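Local coordinates for protein putative sarcosine dimethylglycine methyltransferase (PDB 2O57) that is of unproven function but probably transfers methyl groups from S-adenosylmethionine to sarcosine and dimethylglycine, at residues Ser258-Ser261 with Pro262-Ala266; Ile25-Asp28 with Asp29-Ser32. One frame throughout, in Å; residues are numbered along the deposited sequence.

In the fold
Both contacts are local, each along one unbroken run of chain, their centres 11 Å apart on the same side of the molecule. Interaction 2 comes first, in the opening turns of helix 27-40; interaction 1 follows more than 220 residues later, where the loop after helix 253-256 turns into helix 262-280. Between them the chain lays down all but one strand of the mixed methyltransferase sheet; strand 284-293 comes after. The two helix starts pack together: F264 of interaction 1 lies against D28, D31 and S32 of interaction 2, with F264 CZ 3.2 Å from S32 N, and C260 SG reaches D31 O. This joins the N-terminal part of the chain to a helix near its C-terminus.

Interaction 1 of 2, residues Ser258-Ser261 with Pro262-Ala266; sequences SFCS and PEFQA
S261 meets the first turn of helix 262-280 with its side chain and its carbonyl together. Its OG accepts the backbone N-H of F264 at 3.0 Å, while its O takes the N-H of Q265 at 2.9 Å, the donor tilted 17° from the carbonyl plane. With chi1 at 75° the hydroxyl sits between the backbone N and the carbonyl carbon of S261, a position from which it can turn in under the start of the helix. A water supplies the acceptor for E263 N, 2.9 Å away, and lies at a weak 3.4 Å from S261 OG. Three successive N-H groups, those of E263, F264 and Q265, are thus each given an oxygen; P262, which opens the helix, has no N-H to offer. This is an N-cap, S261 being the capping residue. One residue further back, C260 O is gripped by the side-chain amide of Q265: NE2 donates over 2.9 Å in a nearly straight bond, 173° at the hydrogen, and the carbonyl oxygen lies close to the amide plane. The extended side chain of Q265 passes alongside S261 O, its CG 3.3 Å from that oxygen, on the way to C260. The other end of the amide, OE1, is hydrogen-bonded to S253 OG, so both polar atoms of this buried group are satisfied and its rotation is fixed. The apolar side of the turn is made by C260 and F264. C260 CB packs obliquely on the ring, 3.7 Å from F264 CD2, and the sulfur stands 5.1 Å from the ring centroid in a sulfur-aromatic contact, also oblique. R34 and F35 of helix 27-40 touch C260 as well, and F259 O accepts from R34 NH1.

Interaction 2 of 2, residues Ile25-Asp28 with Asp29-Ser32; sequences IYYD and DDDS
The side chain of D29 lies over one face of the Y26 ring, and D30, one residue further on, comes in obliquely from the same side of the ring plane, next to CD2 and CE2. Y26 CB leaves the backbone with CG anti to the backbone N (chi1 -168°), which carries the ring past the start of the helix and up beside these two aspartates. CG comes first to D29 CB, at 4.1 Å. Beyond it the two halves of the ring part company: D29 OD2 hangs above CD1 and CE1, 3.1 Å from CE1, whereas D30 OD1 nears CD2 and CE2, 3.2 Å from CD2. CZ again lies near D29 CB. That methylene sits over the centre of the ring face, 3.7 Å from the centroid and 12° off the normal, a CH-pi contact. Both carboxylates are turned steeply against the ring.

Beneath the side chains runs the first turn of helix 27-40, held by ordinary i to i+4 bonds: D30 N to Y26 O at 2.9 Å, D31 N to Y27 O at 2.7 Å and S32 N to D28 O at 3.0 Å. An alanine in place of Y26 would keep the backbone bond to D30 but would probably leave the D29 methylene without its aromatic partner and both carboxylates freer to turn. The neighbouring ring, Y27, meets D30 differently, with OD2 lying at its edge, near the ring plane, 3.5 Å from CD1. Four consecutive aspartates, D28 to D31, give this surface turn a strongly acidic character, which should favour the helix start through its dipole. D28 also touches N267 of helix 262-280; within its own helix, D31 has a long, weak ion pair with R34.

Interaction 1 of 2, residues Ser258-Ser261 with Pro262-Ala266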
ATOM      1  N   SER A 258     -33.298   1.594 -20.592  1.00 12.83           N
ATOM      2  CA  SER A 258     -33.412   2.097 -21.981  1.00 13.65           C
ATOM      3  C   SER A 258     -32.038   2.245 -22.677  1.00 12.89           C
ATOM      4  O   SER A 258     -31.948   2.108 -23.905  1.00 12.91           O
ATOM      5  CB  SER A 258     -34.203   3.430 -22.062  1.00 13.81           C
ATOM      6  OG  SER A 258     -33.499   4.487 -21.411  1.00 16.23           O
ATOM      7  N   PHE A 259     -30.987   2.541 -21.912  1.00 11.48           N
ATOM      8  CA  PHE A 259     -29.670   2.815 -22.504  1.00 11.16           C
ATOM      9  C   PHE A 259     -28.581   1.866 -22.030  1.00 10.95           C
ATOM     10  O   PHE A 259     -27.517   1.827 -22.630  1.00 10.37           O
ATOM     11  CB  PHE A 259     -29.257   4.276 -22.301  1.00 11.24           C
ATOM     12  CG  PHE A 259     -29.180   4.699 -20.841  1.00 12.12           C
ATOM     13  CD1 PHE A 259     -28.053   4.434 -20.080  1.00 11.29           C
ATOM     14  CD2 PHE A 259     -30.245   5.401 -20.252  1.00 14.01           C
ATOM     15  CE1 PHE A 259     -27.978   4.848 -18.742  1.00 11.79           C
ATOM     16  CE2 PHE A 259     -30.167   5.822 -18.902  1.00 12.07           C
ATOM     17  CZ  PHE A 259     -29.054   5.538 -18.171  1.00 10.09           C
ATOM     18  N   CYS A 260     -28.837   1.139 -20.930  1.00 10.77           N
ATOM     19  CA  CYS A 260     -28.006  -0.013 -20.521  1.00 10.35           C
ATOM     20  C   CYS A 260     -28.948  -1.222 -20.551  1.00 10.54           C
ATOM     21  O   CYS A 260     -29.681  -1.470 -19.592  1.00  9.71           O
ATOM     22  CB  CYS A 260     -27.428   0.194 -19.109  1.00 11.08           C
ATOM     23  SG  CYS A 260     -26.219   1.535 -18.946  1.00 13.59           S
ATOM     24  N   SER A 261     -28.966  -1.940 -21.676  1.00  9.86           N
ATOM     25  CA  SER A 261     -30.034  -2.905 -21.945  1.00 11.30           C
ATOM     26  C   SER A 261     -30.081  -4.032 -20.886  1.00 12.24           C
ATOM     27  O   SER A 261     -29.077  -4.226 -20.170  1.00 12.21           O
ATOM     28  CB  SER A 261     -29.825  -3.506 -23.314  1.00 10.06           C
ATOM     29  OG  SER A 261     -28.770  -4.417 -23.269  1.00 10.87           O
ATOM     30  N   PRO A 262     -31.237  -4.737 -20.751  1.00 12.54           N
ATOM     31  CA  PRO A 262     -31.250  -5.928 -19.893  1.00 13.12           C
ATOM     32  C   PRO A 262     -30.130  -6.929 -20.189  1.00 12.98           C
ATOM     33  O   PRO A 262     -29.519  -7.443 -19.244  1.00 13.24           O
ATOM     34  CB  PRO A 262     -32.657  -6.526 -20.112  1.00 13.54           C
ATOM     35  CG  PRO A 262     -33.488  -5.335 -20.422  1.00 14.01           C
ATOM     36  CD  PRO A 262     -32.583  -4.443 -21.266  1.00 13.03           C
ATOM     37  N   GLU A 263     -29.841  -7.199 -21.456  1.00 12.06           N
ATOM     38  CA  GLU A 263     -28.780  -8.149 -21.784  1.00 13.17           C
ATOM     39  C   GLU A 263     -27.404  -7.602 -21.387  1.00 12.53           C
ATOM     40  O   GLU A 263     -26.530  -8.353 -20.870  1.00 12.72           O
ATOM     41  CB  GLU A 263     -28.788  -8.522 -23.264  1.00 13.42           C
ATOM     42  CG  GLU A 263     -29.919  -9.497 -23.620  1.00 15.31           C
ATOM     43  CD  GLU A 263     -29.979  -9.833 -25.084  1.00 18.18           C
ATOM     44  OE1 GLU A 263     -28.915  -9.957 -25.726  1.00 20.12           O
ATOM     45  OE2 GLU A 263     -31.115 -10.028 -25.576  1.00 20.13           O
ATOM     46  N   PHE A 264     -27.207  -6.315 -21.605  1.00 13.02           N
ATOM     47  CA  PHE A 264     -25.968  -5.701 -21.168  1.00 13.52           C
ATOM     48  C   PHE A 264     -25.801  -5.850 -19.644  1.00 13.03           C
ATOM     49  O   PHE A 264     -24.698  -6.155 -19.156  1.00 13.36           O
ATOM     50  CB  PHE A 264     -25.881  -4.228 -21.555  1.00 13.67           C
ATOM     51  CG  PHE A 264     -24.827  -3.502 -20.762  1.00 15.57           C
ATOM     52  CD1 PHE A 264     -23.483  -3.676 -21.065  1.00 14.47           C
ATOM     53  CD2 PHE A 264     -25.177  -2.719 -19.676  1.00 12.51           C
ATOM     54  CE1 PHE A 264     -22.494  -3.057 -20.318  1.00 13.76           C
ATOM     55  CE2 PHE A 264     -24.198  -2.094 -18.922  1.00 15.05           C
ATOM     56  CZ  PHE A 264     -22.849  -2.270 -19.227  1.00 13.83           C
ATOM     57  N   GLN A 265     -26.878  -5.599 -18.906  1.00 12.38           N
ATOM     58  CA  GLN A 265     -26.830  -5.612 -17.438  1.00 12.94           C
ATOM     59  C   GLN A 265     -26.442  -6.985 -16.939  1.00 12.39           C
ATOM     60  O   GLN A 265     -25.609  -7.122 -16.043  1.00 12.69           O
ATOM     61  CB  GLN A 265     -28.169  -5.203 -16.824  1.00 12.08           C
ATOM     62  CG  GLN A 265     -28.477  -3.726 -17.008  1.00 14.35           C
ATOM     63  CD  GLN A 265     -29.789  -3.324 -16.373  1.00 15.12           C
ATOM     64  OE1 GLN A 265     -30.093  -3.731 -15.246  1.00 14.57           O
ATOM     65  NE2 GLN A 265     -30.591  -2.531 -17.097  1.00 11.77           N
ATOM     66  N   ALA A 266     -27.033  -8.008 -17.545  1.00 13.38           N
ATOM     67  CA  ALA A 266     -26.748  -9.383 -17.158  1.00 13.55           C
ATOM     68  C   ALA A 266     -25.265  -9.692 -17.398  1.00 13.63           C
ATOM     69  O   ALA A 266     -24.630 -10.235 -16.507  1.00 14.90           O
ATOM     70  CB  ALA A 266     -27.698 -10.373 -17.872  1.00 12.94           C
TER
HETATM   71  O   HOH W   1     -31.438  -6.456 -23.777  1.00 22.04           O

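Interaction 2 of 2, residues Ile25-Asp28 with Asp29-Ser32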
ATOM      1  N   ILE A  25     -18.245  -5.060 -30.218  1.00 31.76           N
ATOM      2  CA  ILE A  25     -17.691  -5.681 -29.015  1.00 31.68           C
ATOM      3  C   ILE A  25     -17.585  -4.587 -27.946  1.00 31.13           C
ATOM      4  O   ILE A  25     -17.873  -4.822 -26.761  1.00 32.08           O
ATOM      5  CB  ILE A  25     -16.308  -6.340 -29.295  1.00 31.85           C
ATOM      6  CG1 ILE A  25     -16.474  -7.638 -30.109  1.00 32.00           C
ATOM      7  CG2 ILE A  25     -15.550  -6.611 -27.993  1.00 33.16           C
ATOM      8  CD1 ILE A  25     -15.159  -8.388 -30.409  1.00 32.41           C
ATOM      9  N   TYR A  26     -17.222  -3.381 -28.392  1.00 29.82           N
ATOM     10  CA  TYR A  26     -16.901  -2.256 -27.508  1.00 27.72           C
ATOM     11  C   TYR A  26     -18.147  -1.590 -26.912  1.00 25.26           C
ATOM     12  O   TYR A  26     -18.015  -0.726 -26.034  1.00 23.07           O
ATOM     13  CB  TYR A  26     -15.986  -1.238 -28.234  1.00 29.53           C
ATOM     14  CG  TYR A  26     -15.340  -0.170 -27.350  1.00 31.71           C
ATOM     15  CD1 TYR A  26     -14.143  -0.422 -26.671  1.00 33.27           C
ATOM     16  CD2 TYR A  26     -15.916   1.107 -27.219  1.00 33.33           C
ATOM     17  CE1 TYR A  26     -13.543   0.563 -25.876  1.00 34.67           C
ATOM     18  CE2 TYR A  26     -15.330   2.098 -26.412  1.00 33.80           C
ATOM     19  CZ  TYR A  26     -14.144   1.824 -25.744  1.00 34.23           C
ATOM     20  OH  TYR A  26     -13.543   2.798 -24.955  1.00 34.50           O
ATOM     21  N   TYR A  27     -19.354  -2.006 -27.346  1.00 22.17           N
ATOM     22  CA  TYR A  27     -20.557  -1.464 -26.704  1.00 19.46           C
ATOM     23  C   TYR A  27     -20.614  -1.880 -25.236  1.00 18.20           C
ATOM     24  O   TYR A  27     -21.225  -1.195 -24.444  1.00 18.08           O
ATOM     25  CB  TYR A  27     -21.859  -1.809 -27.440  1.00 18.33           C
ATOM     26  CG  TYR A  27     -21.937  -1.222 -28.846  1.00 16.34           C
ATOM     27  CD1 TYR A  27     -21.449   0.065 -29.119  1.00 16.03           C
ATOM     28  CD2 TYR A  27     -22.513  -1.945 -29.886  1.00 15.21           C
ATOM     29  CE1 TYR A  27     -21.501   0.612 -30.412  1.00 15.15           C
ATOM     30  CE2 TYR A  27     -22.597  -1.419 -31.189  1.00 14.30           C
ATOM     31  CZ  TYR A  27     -22.101  -0.140 -31.444  1.00 14.83           C
ATOM     32  OH  TYR A  27     -22.167   0.364 -32.723  1.00 15.00           O
ATOM     33  N   ASP A  28     -19.995  -3.007 -24.885  1.00 17.45           N
ATOM     34  CA  ASP A  28     -19.919  -3.395 -23.470  0.50 17.61           C
ATOM     35  C   ASP A  28     -19.188  -2.309 -22.681  1.00 16.93           C
ATOM     36  O   ASP A  28     -19.670  -1.895 -21.633  1.00 17.41           O
ATOM     37  CB  ASP A  28     -19.254  -4.755 -23.285  0.50 17.78           C
ATOM     38  CG  ASP A  28     -20.144  -5.906 -23.716  0.50 18.85           C
ATOM     39  OD1 ASP A  28     -21.069  -6.303 -22.955  0.50 20.11           O
ATOM     40  OD2 ASP A  28     -19.893  -6.424 -24.815  0.50 21.37           O
ATOM     41  N   ASP A  29     -18.048  -1.833 -23.189  1.00 16.58           N
ATOM     42  CA  ASP A  29     -17.269  -0.749 -22.548  1.00 16.47           C
ATOM     43  C   ASP A  29     -18.085   0.551 -22.562  1.00 15.13           C
ATOM     44  O   ASP A  29     -18.137   1.278 -21.560  1.00 13.92           O
ATOM     45  CB  ASP A  29     -15.939  -0.495 -23.293  1.00 16.75           C
ATOM     46  CG  ASP A  29     -14.874  -1.569 -23.029  1.00 20.84           C
ATOM     47  OD1 ASP A  29     -15.120  -2.553 -22.307  1.00 25.24           O
ATOM     48  OD2 ASP A  29     -13.760  -1.430 -23.554  1.00 25.76           O
ATOM     49  N   ASP A  30     -18.709   0.855 -23.704  1.00 14.72           N
ATOM     50  CA  ASP A  30     -19.533   2.075 -23.829  1.00 15.76           C
ATOM     51  C   ASP A  30     -20.716   2.068 -22.873  1.00 14.98           C
ATOM     52  O   ASP A  30     -21.041   3.101 -22.275  1.00 14.93           O
ATOM     53  CB  ASP A  30     -20.099   2.250 -25.250  1.00 15.34           C
ATOM     54  CG  ASP A  30     -19.043   2.557 -26.274  1.00 20.30           C
ATOM     55  OD1 ASP A  30     -18.006   3.184 -25.938  1.00 20.18           O
ATOM     56  OD2 ASP A  30     -19.264   2.192 -27.448  1.00 25.57           O
ATOM     57  N   ASP A  31     -21.411   0.935 -22.770  1.00 15.34           N
ATOM     58  CA  ASP A  31     -22.597   0.888 -21.905  1.00 15.79           C
ATOM     59  C   ASP A  31     -22.227   0.844 -20.418  1.00 16.20           C
ATOM     60  O   ASP A  31     -22.959   1.373 -19.579  1.00 16.00           O
ATOM     61  CB  ASP A  31     -23.537  -0.248 -22.300  1.00 15.38           C
ATOM     62  CG  ASP A  31     -24.317   0.076 -23.612  1.00 18.89           C
ATOM     63  OD1 ASP A  31     -24.293   1.247 -24.042  1.00 18.82           O
ATOM     64  OD2 ASP A  31     -24.888  -0.829 -24.225  1.00 21.50           O
ATOM     65  N   SER A  32     -21.095   0.211 -20.100  1.00 15.06           N
ATOM     66  CA  SER A  32     -20.530   0.310 -18.765  1.00 15.04           C
ATOM     67  C   SER A  32     -20.288   1.777 -18.430  1.00 15.61           C
ATOM     68  O   SER A  32     -20.724   2.244 -17.369  1.00 16.36           O
ATOM     69  CB  SER A  32     -19.255  -0.534 -18.641  1.00 14.90           C
ATOM     70  OG  SER A  32     -18.706  -0.406 -17.350  1.00 16.20           O
TER